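Local coordinates for arginase 1, mitochondrial (Arabidopsis thaliana, PDB 6VSU), which hydrolyses L-arginine to L-ornithine and urea with two manganese ions per subunit, and also converts agmatine to putrescine, at residues H162-P167 with D249-D254; G200-N205 with H263-G268. All blocks are in the same frame, centred on the assembly; numbering follows the deposited sequence.

Contact 1. Residues H162-P167 with D249-D254; sequences HLDAHP and DVDCLD. With MN (manganese (II) ion), chain B; MN (manganese (II) ion), chain C; ORN (L-ornithine), chain D.
The His166 ring meets Asp251 at its edge, where OD2 of the carboxylate lies 3.1 Å from ND1, and the two planes stand 66° apart. One ring face carries the ornithine CD, 3.7 Å above the plane and over its centre; the opposite face rests on Ala165 CB, nearer the rim. This is the binuclear manganese centre of the arginase fold, built where strands 158-163 and 244-249 run out into loops. His166 ND1 and both oxygens of Asp251 bind the manganese of chain B, the aspartate unevenly, with OD2 at 2.1 Å and OD1 at 2.6 Å. Asp251 CG lies between its backbone N and carbonyl carbon (chi1 74°), which brings both oxygens to the metal. Asp164 bridges the pair through separate oxygens, OD1 to the manganese of chain B and OD2 to that of chain C, whereas Asp249 spans both with OD2 alone. Water 1 also bridges the two ions, and water 2, His140 and Asp168 complete the manganese of chain C.

His162 NE2 donates to Asp164 OD2 on its anti side, and the Ala165 N-H reaches Asp251 OD1 from above the carboxylate plane. Asp164 OD1 and Asp249 OD1 each take the backbone N-H two residues on, giving two Asx turns. Next to the metal ligands, Leu163 CB packs on Cys252 CB at 4.0 Å, and Asp249 N donates to Leu163 O at 2.8 Å.

Contact 2. Residues G200-N205 with H263-G268; sequences GIRSIN and HIEPGG. With ORN (L-ornithine), chain D.
Arg202 sets out toward Glu265 with CG between its own backbone N and carbonyl carbon (chi1 48°), then stays extended from CG to NE, which carries the guanidinium past the Glu265 side chain to that residue's backbone. Glu265 runs the other way: CG is anti to its backbone N and the chain bends at chi2 (68°), turning the carboxylate back toward Ser203. Their CG atoms touch in passing, 3.8 Å apart.

At the far end Arg202 grips a single atom side-on. NE and NH2 both donate to Glu265 O, each at 2.9 Å, and that oxygen lies in the guanidinium plane; NH2 arrives in the plane of the carbonyl, NE from well above it. Gly268 CA sits 3.4 Å over the centre of one guanidinium face, an approach made close because glycine puts no side chain there. NH1 turns back to Gly200 O at 3.0 Å. The same nitrogens also reach the 249-254 loop, NH2 to Asp251 O and NH1 to Cys252 O, which places the cation one layer behind the metal ligands.

The Glu265 carboxylate has its charge partner in Lys310 of a neighbouring subunit, through OE2. Its other oxygen, OE1, lies 3.7 Å from Ser203 CB and accepts from water 3, which is also hydrogen-bonded to Ser203 OG at 3.2 Å. The ornithine CD lies over the centre of one face of the His263 ring, 3.4 Å from its plane, while His263 ND1 is hydrogen-bonded to Ser76 O of a neighbouring subunit. Ser203 is itself an ornithine-binding residue, so the two loops form part of the amino-acid pocket of an arginase, here built at a subunit interface.

How the contacts relate
Both contacts are buried, but the centre of contact 1 lies about 12 Å from the centre of the chain and that of contact 2 about 19 Å, against a neighbouring subunit. Each takes one segment from the end of a neighbouring strand, 158-163 or 193-201, and the other from the long loop region between strand 244-249 and helix 271-280; the four segments alternate along the chain. Hydrogen bonds join them: Ala165 O with Arg202 N, and Asp254 OD2 with Gly267 N. Contact 1 is dominated by acidic groups shared with metal ions, contact 2 by an arginine holding loop carbonyls and by polar links between subunits. Ornithine touches both, through His166 and His263.

Contact 1. Residues H162-P167 with D249-D254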
ATOM      1  N   HIS E 162      -9.613  18.782 -25.664  1.00 17.79           N
ATOM      2  CA  HIS E 162     -10.165  17.779 -24.746  1.00 18.00           C
ATOM      3  C   HIS E 162      -9.171  16.616 -24.694  1.00 18.17           C
ATOM      4  O   HIS E 162      -9.052  15.903 -25.652  1.00 18.39           O
ATOM      5  CB  HIS E 162     -11.587  17.404 -25.172  1.00 18.59           C
ATOM      6  CG  HIS E 162     -12.214  16.381 -24.303  1.00 19.35           C
ATOM      7  ND1 HIS E 162     -13.130  15.503 -24.785  1.00 20.35           N
ATOM      8  CD2 HIS E 162     -11.979  16.043 -23.012  1.00 19.14           C
ATOM      9  CE1 HIS E 162     -13.456  14.660 -23.825  1.00 20.74           C
ATOM     10  NE2 HIS E 162     -12.770  14.975 -22.710  1.00 19.40           N
ATOM     11  N   LEU E 163      -8.400  16.520 -23.626  1.00 18.67           N
ATOM     12  CA  LEU E 163      -7.416  15.426 -23.432  1.00 20.20           C
ATOM     13  C   LEU E 163      -8.065  14.374 -22.519  1.00 19.34           C
ATOM     14  O   LEU E 163      -8.416  14.706 -21.361  1.00 18.92           O
ATOM     15  CB  LEU E 163      -6.135  16.009 -22.807  1.00 21.68           C
ATOM     16  CG  LEU E 163      -5.254  16.777 -23.787  1.00 22.07           C
ATOM     17  CD1 LEU E 163      -4.298  17.689 -23.040  1.00 22.31           C
ATOM     18  CD2 LEU E 163      -4.488  15.774 -24.575  1.00 24.80           C
ATOM     19  N   ASP E 164      -8.258  13.166 -23.032  1.00 18.58           N
ATOM     20  CA  ASP E 164      -9.028  12.162 -22.289  1.00 17.74           C
ATOM     21  C   ASP E 164      -8.880  10.800 -22.944  1.00 18.29           C
ATOM     22  O   ASP E 164      -8.770  10.745 -24.199  1.00 18.98           O
ATOM     23  CB  ASP E 164     -10.454  12.648 -22.301  1.00 16.84           C
ATOM     24  CG  ASP E 164     -11.360  12.015 -21.268  1.00 16.49           C
ATOM     25  OD1 ASP E 164     -11.190  10.796 -21.008  1.00 16.87           O
ATOM     26  OD2 ASP E 164     -12.230  12.754 -20.765  1.00 15.39           O
ATOM     27  N   ALA E 165      -8.918   9.725 -22.150  1.00 17.99           N
ATOM     28  CA  ALA E 165      -9.037   8.346 -22.676  1.00 18.89           C
ATOM     29  C   ALA E 165     -10.424   8.129 -23.368  1.00 19.14           C
ATOM     30  O   ALA E 165     -10.541   7.217 -24.188  1.00 19.63           O
ATOM     31  CB  ALA E 165      -8.779   7.334 -21.561  1.00 19.05           C
ATOM     32  N   HIS E 166     -11.438   8.921 -23.003  1.00 19.01           N
ATOM     33  CA  HIS E 166     -12.884   8.729 -23.268  1.00 20.13           C
ATOM     34  C   HIS E 166     -13.419   9.956 -23.976  1.00 20.28           C
ATOM     35  O   HIS E 166     -13.081  11.053 -23.575  1.00 20.72           O
ATOM     36  CB  HIS E 166     -13.653   8.557 -21.934  1.00 20.06           C
ATOM     37  CG  HIS E 166     -13.065   7.498 -21.051  1.00 20.72           C
ATOM     38  ND1 HIS E 166     -12.159   7.806 -20.010  1.00 19.37           N
ATOM     39  CD2 HIS E 166     -13.184   6.146 -21.111  1.00 21.45           C
ATOM     40  CE1 HIS E 166     -11.768   6.683 -19.492  1.00 20.44           C
ATOM     41  NE2 HIS E 166     -12.383   5.646 -20.137  1.00 21.42           N
ATOM     42  N   PRO E 167     -14.293   9.851 -24.996  1.00 21.65           N
ATOM     43  CA  PRO E 167     -14.848  11.047 -25.654  1.00 21.62           C
ATOM     44  C   PRO E 167     -15.938  11.785 -24.869  1.00 22.22           C
ATOM     45  O   PRO E 167     -16.227  12.887 -25.180  1.00 21.46           O
ATOM     46  CB  PRO E 167     -15.385  10.511 -26.986  1.00 22.79           C
ATOM     47  CG  PRO E 167     -15.525   9.050 -26.774  1.00 24.08           C
ATOM     48  CD  PRO E 167     -14.569   8.604 -25.699  1.00 22.97           C
ATOM     49  N   ASP E 249      -8.716  15.535 -18.677  1.00 16.61           N
ATOM     50  CA  ASP E 249      -9.006  14.394 -17.768  1.00 16.81           C
ATOM     51  C   ASP E 249      -7.658  13.746 -17.521  1.00 17.50           C
ATOM     52  O   ASP E 249      -6.941  13.471 -18.458  1.00 17.65           O
ATOM     53  CB  ASP E 249     -10.003  13.458 -18.406  1.00 16.99           C
ATOM     54  CG  ASP E 249     -10.403  12.217 -17.634  1.00 17.36           C
ATOM     55  OD1 ASP E 249      -9.629  11.726 -16.775  1.00 17.08           O
ATOM     56  OD2 ASP E 249     -11.501  11.732 -17.928  1.00 17.95           O
ATOM     57  N   VAL E 250      -7.281  13.633 -16.268  1.00 17.95           N
ATOM     58  CA  VAL E 250      -6.002  13.009 -15.851  1.00 18.54           C
ATOM     59  C   VAL E 250      -5.850  11.619 -16.489  1.00 17.69           C
ATOM     60  O   VAL E 250      -4.715  11.235 -16.719  1.00 16.21           O
ATOM     61  CB  VAL E 250      -5.986  13.012 -14.310  1.00 19.80           C
ATOM     62  CG1 VAL E 250      -4.946  12.119 -13.777  1.00 21.64           C
ATOM     63  CG2 VAL E 250      -5.720  14.396 -13.776  1.00 19.53           C
ATOM     64  N   ASP E 251      -6.944  10.929 -16.868  1.00 18.21           N
ATOM     65  CA  ASP E 251      -6.847   9.590 -17.497  1.00 19.80           C
ATOM     66  C   ASP E 251      -6.424   9.701 -18.964  1.00 19.06           C
ATOM     67  O   ASP E 251      -6.221   8.678 -19.557  1.00 18.27           O
ATOM     68  CB  ASP E 251      -8.092   8.722 -17.303  1.00 22.04           C
ATOM     69  CG  ASP E 251      -9.295   9.132 -18.146  1.00 22.87           C
ATOM     70  OD1 ASP E 251      -9.100   9.819 -19.174  1.00 22.74           O
ATOM     71  OD2 ASP E 251     -10.404   8.832 -17.702  1.00 25.48           O
ATOM     72  N   CYS E 252      -6.158  10.882 -19.497  1.00 19.40           N
ATOM     73  CA  CYS E 252      -5.434  10.987 -20.809  1.00 20.17           C
ATOM     74  C   CYS E 252      -4.055  10.341 -20.691  1.00 19.74           C
ATOM     75  O   CYS E 252      -3.563   9.780 -21.681  1.00 21.07           O
ATOM     76  CB  CYS E 252      -5.340  12.429 -21.295  1.00 19.92           C
ATOM     77  SG  CYS E 252      -4.216  13.519 -20.378  1.00 21.65           S
ATOM     78  N   LEU E 253      -3.495  10.373 -19.488  1.00 18.19           N
ATOM     79  CA  LEU E 253      -2.199   9.800 -19.154  1.00 18.06           C
ATOM     80  C   LEU E 253      -2.310   8.299 -19.007  1.00 17.61           C
ATOM     81  O   LEU E 253      -3.292   7.833 -18.444  1.00 18.17           O
ATOM     82  CB  LEU E 253      -1.759  10.438 -17.836  1.00 18.97           C
ATOM     83  CG  LEU E 253      -1.442  11.917 -17.933  1.00 19.27           C
ATOM     84  CD1 LEU E 253      -1.404  12.454 -16.520  1.00 20.14           C
ATOM     85  CD2 LEU E 253      -0.114  12.146 -18.653  1.00 19.09           C
ATOM     86  N   ASP E 254      -1.311   7.569 -19.468  1.00 17.31           N
ATOM     87  CA  ASP E 254      -1.236   6.138 -19.160  1.00 18.18           C
ATOM     88  C   ASP E 254      -1.351   5.989 -17.654  1.00 17.96           C
ATOM     89  O   ASP E 254      -0.807   6.811 -16.925  1.00 17.72           O
ATOM     90  CB  ASP E 254       0.062   5.512 -19.648  1.00 18.67           C
ATOM     91  CG  ASP E 254      -0.072   4.013 -19.631  1.00 19.37           C
ATOM     92  OD1 ASP E 254       0.129   3.449 -18.564  1.00 20.36           O
ATOM     93  OD2 ASP E 254      -0.555   3.443 -20.641  1.00 20.41           O
TER
HETATM   94 MN    MN B 401     -11.664   9.812 -19.118  1.00 21.88          MN
HETATM   95 MN    MN C 402     -13.697  12.347 -19.211  1.00 25.10          MN
HETATM   96  N   ORN D 404     -17.599   3.024 -18.992  1.00 57.38           N
HETATM   97  CA  ORN D 404     -17.616   4.451 -19.398  1.00 58.61           C
HETATM   98  CB  ORN D 404     -16.438   5.187 -18.762  1.00 56.00           C
HETATM   99  CG  ORN D 404     -16.587   6.697 -18.715  1.00 52.19           C
HETATM  100  CD  ORN D 404     -15.400   7.375 -18.056  1.00 55.29           C
HETATM  101  NE  ORN D 404     -15.256   8.801 -18.343  1.00 51.28           N
HETATM  102  C   ORN D 404     -17.542   4.561 -20.926  1.00 61.89           C
HETATM  103  O   ORN D 404     -17.851   3.572 -21.591  1.00 50.57           O
HETATM  104  OXT ORN D 404     -17.183   5.642 -21.387  1.00 55.04           O
HETATM  105  O   HOH W   1     -13.757  10.229 -19.445  1.00 22.74           O
HETATM  106  O   HOH W   2     -15.422  11.268 -17.887  1.00 43.24           O

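Contact 2. Residues G200-N205 with H263-G268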
ATOM      1  N   GLY E 200      -5.977  11.521 -27.054  1.00 18.50           N
ATOM      2  CA  GLY E 200      -5.664  10.425 -26.126  1.00 18.53           C
ATOM      3  C   GLY E 200      -6.750   9.404 -26.010  1.00 18.69           C
ATOM      4  O   GLY E 200      -6.630   8.535 -25.150  1.00 18.33           O
ATOM      5  N   ILE E 201      -7.710   9.425 -26.924  1.00 20.06           N
ATOM      6  CA  ILE E 201      -8.920   8.556 -26.861  1.00 20.89           C
ATOM      7  C   ILE E 201      -8.476   7.098 -27.025  1.00 20.89           C
ATOM      8  O   ILE E 201      -7.791   6.808 -28.004  1.00 21.33           O
ATOM      9  CB  ILE E 201      -9.931   8.930 -27.947  1.00 22.20           C
ATOM     10  CG1 ILE E 201     -10.462  10.354 -27.823  1.00 22.89           C
ATOM     11  CG2 ILE E 201     -11.039   7.922 -27.945  1.00 23.18           C
ATOM     12  CD1 ILE E 201     -11.218  10.601 -26.541  1.00 23.48           C
ATOM     13  N   ARG E 202      -8.901   6.197 -26.152  1.00 20.47           N
ATOM     14  CA  ARG E 202      -8.596   4.759 -26.358  1.00 21.02           C
ATOM     15  C   ARG E 202      -9.696   3.877 -25.773  1.00 21.33           C
ATOM     16  O   ARG E 202      -9.493   2.658 -25.678  1.00 22.04           O
ATOM     17  CB  ARG E 202      -7.224   4.470 -25.763  1.00 20.62           C
ATOM     18  CG  ARG E 202      -7.061   5.030 -24.359  1.00 20.44           C
ATOM     19  CD  ARG E 202      -5.655   4.885 -23.892  1.00 20.48           C
ATOM     20  NE  ARG E 202      -5.504   5.129 -22.495  1.00 19.75           N
ATOM     21  CZ  ARG E 202      -5.354   6.306 -21.916  1.00 19.48           C
ATOM     22  NH1 ARG E 202      -5.426   7.424 -22.601  1.00 18.95           N
ATOM     23  NH2 ARG E 202      -5.151   6.361 -20.605  1.00 20.02           N
ATOM     24  N   SER E 203     -10.812   4.472 -25.367  1.00 21.13           N
ATOM     25  CA  SER E 203     -12.016   3.754 -24.916  1.00 21.92           C
ATOM     26  C   SER E 203     -13.206   4.450 -25.565  1.00 22.79           C
ATOM     27  O   SER E 203     -13.636   5.529 -25.099  1.00 21.75           O
ATOM     28  CB  SER E 203     -12.115   3.712 -23.389  1.00 21.80           C
ATOM     29  OG  SER E 203     -13.349   3.113 -22.980  1.00 21.70           O
ATOM     30  N   ILE E 204     -13.713   3.865 -26.641  1.00 23.93           N
ATOM     31  CA  ILE E 204     -14.813   4.475 -27.418  1.00 24.49           C
ATOM     32  C   ILE E 204     -15.554   3.351 -28.118  1.00 25.95           C
ATOM     33  O   ILE E 204     -14.926   2.303 -28.477  1.00 25.73           O
ATOM     34  CB  ILE E 204     -14.236   5.538 -28.377  1.00 25.04           C
ATOM     35  CG1 ILE E 204     -15.323   6.217 -29.212  1.00 25.56           C
ATOM     36  CG2 ILE E 204     -13.163   4.967 -29.281  1.00 25.93           C
ATOM     37  CD1 ILE E 204     -14.830   7.454 -29.892  1.00 25.58           C
ATOM     38  N   ASN E 205     -16.848   3.536 -28.275  1.00 26.78           N
ATOM     39  CA  ASN E 205     -17.691   2.519 -28.942  1.00 29.55           C
ATOM     40  C   ASN E 205     -18.413   3.176 -30.109  1.00 31.46           C
ATOM     41  O   ASN E 205     -18.191   4.358 -30.328  1.00 30.83           O
ATOM     42  CB  ASN E 205     -18.629   1.864 -27.941  1.00 29.77           C
ATOM     43  CG  ASN E 205     -19.628   2.792 -27.292  1.00 29.73           C
ATOM     44  OD1 ASN E 205     -19.691   4.006 -27.533  1.00 30.04           O
ATOM     45  ND2 ASN E 205     -20.482   2.205 -26.498  1.00 30.39           N
ATOM     46  N   HIS E 263     -10.989   5.322 -13.860  1.00 19.59           N
ATOM     47  CA  HIS E 263     -11.048   4.498 -15.094  1.00 20.13           C
ATOM     48  C   HIS E 263      -9.621   4.206 -15.584  1.00 19.38           C
ATOM     49  O   HIS E 263      -9.097   5.004 -16.345  1.00 17.47           O
ATOM     50  CB  HIS E 263     -11.897   5.216 -16.162  1.00 20.28           C
ATOM     51  CG  HIS E 263     -13.299   5.437 -15.731  1.00 21.11           C
ATOM     52  ND1 HIS E 263     -14.291   4.522 -15.986  1.00 22.33           N
ATOM     53  CD2 HIS E 263     -13.875   6.408 -14.986  1.00 21.26           C
ATOM     54  CE1 HIS E 263     -15.430   4.926 -15.445  1.00 22.52           C
ATOM     55  NE2 HIS E 263     -15.211   6.064 -14.824  1.00 21.66           N
ATOM     56  N   ILE E 264      -9.076   3.065 -15.182  1.00 20.05           N
ATOM     57  CA  ILE E 264      -7.730   2.597 -15.566  1.00 21.18           C
ATOM     58  C   ILE E 264      -7.841   2.120 -17.016  1.00 21.71           C
ATOM     59  O   ILE E 264      -8.611   1.157 -17.285  1.00 22.19           O
ATOM     60  CB  ILE E 264      -7.263   1.463 -14.642  1.00 23.43           C
ATOM     61  CG1 ILE E 264      -7.153   1.869 -13.178  1.00 24.54           C
ATOM     62  CG2 ILE E 264      -5.948   0.899 -15.128  1.00 23.74           C
ATOM     63  CD1 ILE E 264      -6.327   3.100 -13.025  1.00 25.79           C
ATOM     64  N   GLU E 265      -7.134   2.785 -17.913  1.00 20.93           N
ATOM     65  CA  GLU E 265      -7.225   2.489 -19.365  1.00 22.03           C
ATOM     66  C   GLU E 265      -5.788   2.443 -19.901  1.00 20.76           C
ATOM     67  O   GLU E 265      -5.191   3.444 -20.217  1.00 19.18           O
ATOM     68  CB  GLU E 265      -8.179   3.488 -20.039  1.00 22.73           C
ATOM     69  CG  GLU E 265      -8.505   3.084 -21.472  1.00 23.55           C
ATOM     70  CD  GLU E 265      -9.337   1.824 -21.633  1.00 24.86           C
ATOM     71  OE1 GLU E 265     -10.319   1.623 -20.861  1.00 23.66           O
ATOM     72  OE2 GLU E 265      -9.002   1.054 -22.569  1.00 25.79           O
ATOM     73  N   PRO E 266      -5.126   1.270 -19.908  1.00 20.70           N
ATOM     74  CA  PRO E 266      -3.772   1.198 -20.425  1.00 20.93           C
ATOM     75  C   PRO E 266      -3.594   1.741 -21.857  1.00 20.38           C
ATOM     76  O   PRO E 266      -4.520   1.646 -22.642  1.00 20.58           O
ATOM     77  CB  PRO E 266      -3.430  -0.301 -20.321  1.00 21.58           C
ATOM     78  CG  PRO E 266      -4.331  -0.778 -19.200  1.00 22.11           C
ATOM     79  CD  PRO E 266      -5.627  -0.013 -19.413  1.00 21.31           C
ATOM     80  N   GLY E 267      -2.389   2.237 -22.148  1.00 19.39           N
ATOM     81  CA  GLY E 267      -1.950   2.630 -23.491  1.00 19.88           C
ATOM     82  C   GLY E 267      -2.124   4.118 -23.732  1.00 19.52           C
ATOM     83  O   GLY E 267      -2.592   4.479 -24.802  1.00 19.98           O
ATOM     84  N   GLY E 268      -1.829   4.940 -22.728  1.00 18.65           N
ATOM     85  CA  GLY E 268      -2.093   6.376 -22.745  1.00 18.13           C
ATOM     86  C   GLY E 268      -0.836   7.196 -22.977  1.00 18.01           C
ATOM     87  O   GLY E 268       0.210   6.640 -23.342  1.00 19.06           O
TER
HETATM   88  N   ORN D 404     -17.599   3.024 -18.992  1.00 57.38           N
HETATM   89  CA  ORN D 404     -17.616   4.451 -19.398  1.00 58.61           C
HETATM   90  CB  ORN D 404     -16.438   5.187 -18.762  1.00 56.00           C
HETATM   91  CG  ORN D 404     -16.587   6.697 -18.715  1.00 52.19           C
HETATM   92  CD  ORN D 404     -15.400   7.375 -18.056  1.00 55.29           C
HETATM   93  NE  ORN D 404     -15.256   8.801 -18.343  1.00 51.28           N
HETATM   94  C   ORN D 404     -17.542   4.561 -20.926  1.00 61.89           C
HETATM   95  O   ORN D 404     -17.851   3.572 -21.591  1.00 50.57           O
HETATM   96  OXT ORN D 404     -17.183   5.642 -21.387  1.00 55.04           O
HETATM   97  O   HOH W   3     -12.474   0.180 -22.057  1.00 43.48           O